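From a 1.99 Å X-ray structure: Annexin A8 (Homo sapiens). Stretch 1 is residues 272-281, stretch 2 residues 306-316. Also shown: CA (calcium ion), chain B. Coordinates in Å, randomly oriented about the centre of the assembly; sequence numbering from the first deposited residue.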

# COMPACT_ATOMS: atom_id res chain seq x y z
N ARG A 272 -4.09 6.91 -12.10
CA ARG A 272 -3.98 5.52 -11.69
C ARG A 272 -4.90 5.29 -10.49
O ARG A 272 -4.46 5.36 -9.34
CB ARG A 272 -2.55 5.09 -11.37
CG ARG A 272 -2.43 3.57 -11.05
CD ARG A 272 -3.16 2.62 -12.05
NE ARG A 272 -3.67 1.36 -11.49
CZ ARG A 272 -4.88 0.83 -11.75
NH1 ARG A 272 -5.76 1.46 -12.52
NH2 ARG A 272 -5.22 -0.35 -11.22
N ASP A 273 -6.17 5.00 -10.79
CA ASP A 273 -7.20 4.95 -9.78
C ASP A 273 -6.99 3.80 -8.81
O ASP A 273 -7.29 3.94 -7.65
CB ASP A 273 -8.58 4.85 -10.43
CG ASP A 273 -8.95 6.09 -11.17
OD1 ASP A 273 -9.18 7.15 -10.53
OD2 ASP A 273 -8.99 6.11 -12.40
N GLY A 274 -6.49 2.66 -9.29
CA GLY A 274 -6.19 1.53 -8.42
C GLY A 274 -5.25 1.91 -7.29
O GLY A 274 -5.47 1.56 -6.13
N THR A 275 -4.21 2.67 -7.64
CA THR A 275 -3.21 3.13 -6.69
C THR A 275 -3.73 4.19 -5.73
O THR A 275 -3.40 4.18 -4.54
CB THR A 275 -2.00 3.68 -7.47
OG1 THR A 275 -1.42 2.60 -8.19
CG2 THR A 275 -0.89 4.14 -6.55
N LEU A 276 -4.53 5.11 -6.25
CA LEU A 276 -5.21 6.10 -5.43
C LEU A 276 -6.13 5.44 -4.39
O LEU A 276 -6.06 5.73 -3.20
CB LEU A 276 -6.01 7.03 -6.34
CG LEU A 276 -6.74 8.24 -5.77
CD1 LEU A 276 -5.81 9.20 -5.06
CD2 LEU A 276 -7.45 8.95 -6.92
N ILE A 277 -6.98 4.54 -4.85
CA ILE A 277 -7.92 3.84 -3.97
C ILE A 277 -7.18 3.07 -2.89
O ILE A 277 -7.47 3.21 -1.71
CB ILE A 277 -8.83 2.92 -4.80
CG1 ILE A 277 -9.85 3.76 -5.59
CG2 ILE A 277 -9.50 1.87 -3.91
CD1 ILE A 277 -10.57 3.02 -6.70
N ARG A 278 -6.22 2.24 -3.30
CA ARG A 278 -5.55 1.33 -2.38
C ARG A 278 -4.81 2.05 -1.27
O ARG A 278 -4.87 1.65 -0.10
CB ARG A 278 -4.58 0.43 -3.15
CG ARG A 278 -3.90 -0.64 -2.31
CD ARG A 278 -3.00 -1.58 -3.12
NE ARG A 278 -2.05 -0.81 -3.91
CZ ARG A 278 -2.12 -0.58 -5.22
NH1 ARG A 278 -3.09 -1.06 -5.96
NH2 ARG A 278 -1.21 0.18 -5.80
N ASN A 279 -4.12 3.12 -1.62
CA ASN A 279 -3.35 3.85 -0.63
C ASN A 279 -4.20 4.67 0.32
O ASN A 279 -3.91 4.71 1.51
CB ASN A 279 -2.27 4.67 -1.33
CG ASN A 279 -1.16 3.79 -1.84
OD1 ASN A 279 -1.11 3.43 -3.02
ND2 ASN A 279 -0.31 3.37 -0.94
N ILE A 280 -5.26 5.29 -0.19
CA ILE A 280 -6.17 6.03 0.68
C ILE A 280 -6.91 5.07 1.61
O ILE A 280 -6.99 5.31 2.81
CB ILE A 280 -7.15 6.92 -0.13
CG1 ILE A 280 -6.38 8.14 -0.65
CG2 ILE A 280 -8.34 7.36 0.72
CD1 ILE A 280 -7.19 9.11 -1.42
N VAL A 281 -7.42 3.98 1.06
CA VAL A 281 -8.18 3.04 1.85
C VAL A 281 -7.32 2.35 2.91
O VAL A 281 -7.72 2.30 4.06
CB VAL A 281 -8.88 2.00 0.96
CG1 VAL A 281 -9.45 0.86 1.80
CG2 VAL A 281 -10.01 2.68 0.16
N MET A 306 -5.80 17.94 -5.58
CA MET A 306 -5.46 17.07 -6.69
C MET A 306 -6.55 16.05 -6.97
O MET A 306 -6.86 15.77 -8.12
CB MET A 306 -4.10 16.40 -6.48
CG MET A 306 -2.99 17.25 -7.04
SD MET A 306 -1.42 16.46 -7.01
CE MET A 306 -1.44 15.68 -8.59
N ILE A 307 -7.15 15.52 -5.91
CA ILE A 307 -8.29 14.63 -6.07
C ILE A 307 -9.45 15.35 -6.80
O ILE A 307 -10.06 14.78 -7.70
CB ILE A 307 -8.75 14.07 -4.70
CG1 ILE A 307 -7.72 13.07 -4.17
CG2 ILE A 307 -10.10 13.41 -4.85
CD1 ILE A 307 -7.93 12.68 -2.72
N MET A 308 -9.74 16.59 -6.43
CA MET A 308 -10.80 17.38 -7.09
C MET A 308 -10.53 17.62 -8.58
O MET A 308 -11.45 17.59 -9.40
CB MET A 308 -10.97 18.72 -6.38
CG MET A 308 -11.57 18.55 -5.00
SD MET A 308 -11.99 20.08 -4.17
CE MET A 308 -13.35 20.56 -5.11
N GLU A 309 -9.26 17.82 -8.91
CA GLU A 309 -8.85 18.05 -10.29
C GLU A 309 -8.93 16.80 -11.14
O GLU A 309 -9.29 16.88 -12.32
CB GLU A 309 -7.43 18.61 -10.31
CG GLU A 309 -7.00 19.18 -11.66
CD GLU A 309 -5.54 19.59 -11.67
OE1 GLU A 309 -4.82 19.25 -12.65
OE2 GLU A 309 -5.12 20.23 -10.68
N ASP A 310 -8.63 15.64 -10.54
CA ASP A 310 -8.47 14.38 -11.27
C ASP A 310 -9.67 13.43 -11.28
O ASP A 310 -9.73 12.53 -12.11
CB ASP A 310 -7.29 13.60 -10.68
CG ASP A 310 -6.07 13.67 -11.53
OD1 ASP A 310 -5.64 14.81 -11.84
OD2 ASP A 310 -5.48 12.63 -11.96
N THR A 311 -10.61 13.59 -10.36
CA THR A 311 -11.72 12.66 -10.25
C THR A 311 -13.02 13.41 -10.32
O THR A 311 -13.05 14.62 -10.16
CB THR A 311 -11.64 11.86 -8.92
OG1 THR A 311 -11.85 12.75 -7.81
CG2 THR A 311 -10.25 11.28 -8.70
N SER A 312 -14.11 12.69 -10.55
CA SER A 312 -15.44 13.28 -10.59
C SER A 312 -16.52 12.37 -10.00
O SER A 312 -16.27 11.20 -9.68
CB SER A 312 -15.80 13.62 -12.03
OG SER A 312 -15.66 12.48 -12.84
N GLY A 313 -17.70 12.95 -9.82
CA GLY A 313 -18.90 12.20 -9.49
C GLY A 313 -18.94 11.68 -8.06
O GLY A 313 -18.34 12.25 -7.14
N ASP A 314 -19.65 10.58 -7.89
CA ASP A 314 -19.77 9.93 -6.59
C ASP A 314 -18.42 9.39 -6.08
O ASP A 314 -18.17 9.38 -4.89
CB ASP A 314 -20.81 8.81 -6.67
CG ASP A 314 -22.21 9.34 -6.93
OD1 ASP A 314 -22.62 10.32 -6.27
OD2 ASP A 314 -22.95 8.85 -7.77
N TYR A 315 -17.58 8.94 -7.00
CA TYR A 315 -16.23 8.49 -6.69
C TYR A 315 -15.45 9.60 -6.00
O TYR A 315 -14.93 9.41 -4.91
CB TYR A 315 -15.56 8.08 -7.99
CG TYR A 315 -14.12 7.70 -7.94
CD1 TYR A 315 -13.64 6.77 -7.02
CD2 TYR A 315 -13.23 8.22 -8.88
CE1 TYR A 315 -12.30 6.41 -7.01
CE2 TYR A 315 -11.91 7.86 -8.89
CZ TYR A 315 -11.44 6.95 -7.95
OH TYR A 315 -10.11 6.61 -8.01
N LYS A 316 -15.40 10.77 -6.62
CA LYS A 316 -14.76 11.94 -6.04
C LYS A 316 -15.30 12.28 -4.66
O LYS A 316 -14.53 12.53 -3.74
CB LYS A 316 -14.95 13.16 -6.94
CG LYS A 316 -14.26 14.41 -6.45
CD LYS A 316 -15.18 15.59 -6.46
CE LYS A 316 -15.59 15.96 -7.87
NZ LYS A 316 -16.17 17.33 -7.92
CA CA B . -4.07 13.21 -13.83
O HOH W 1 -10.29 9.28 -12.03
O HOH W 2 -3.39 15.52 -13.75

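A recurring principle of helix packing is that a buried polar group is tolerated when its partner is positioned precisely and the rest of the surface is apolar. The contact between these two stretches of annexin A8, which buries 254 Å² counted over both sides, is a compact example.

Arg272 occupies the N-cap position and takes no part in the contact; its CA-to-CB bond points away from the second stretch. Its backbone O accepts a hydrogen bond from Leu276 N at 3.1 Å, which begins the regular helical pattern of the residues that follow.

Asp273, in the first turn, supplies the polar element. Its CA-to-CB bond points toward the other stretch, and Tyr315 OH donates a hydrogen bond to Asp273 OD1 at 2.7 Å. The carboxylate oxygen lies at the edge of the tyrosine ring, near its plane, where a phenolic hydroxyl can readily direct its proton. The same Asp273 OD1 accepts a hydrogen bond from water 1 at 2.8 Å, and this water also donates a weak one to Asp310 O at 3.3 Å. With Asp273 OD2 satisfied elsewhere in the structure, the buried carboxylate has partners for both oxygens. Asp310 itself turns to another task: its OD2 binds the calcium ion at 2.4 Å.

Gly274 and Thr275 leave the second stretch untouched, and the contact resumes at Leu276, one turn of helix after Asp273. Leu276 CD2 lies 4.1 Å from Thr311 CG2 and 3.7 Å from Tyr315 OH, while Leu276 CD1 comes within 4.4 Å of Ile307 CG1. The leucine thus reaches both the end of one helix and the tyrosine of the next. Thr311 can offer its methyl here while its hydroxyl is engaged at home, since Thr311 OG1 donates to Ile307 O at 2.7 Å.

Ile277 starts out sideways, but the end of its side chain comes nearer, bringing Ile277 CD1 to 3.8 Å from Tyr315 CE1 in an oblique approach to the ring. The tyrosine therefore combines a directional bond through its hydroxyl with apolar packing along its ring, and it has the largest covered area of any residue in the contact, 79 Å².

Arg278 and Asn279 are out of reach. Ile280, a further turn along from Leu276, closes the contact: Ile280 CD1 meets Ile307 CD1 at 3.9 Å. The spacing of Asp273, Leu276, Ile277 and Ile280 is the familiar three-and-four rhythm by which a helix presents one side to a neighbour.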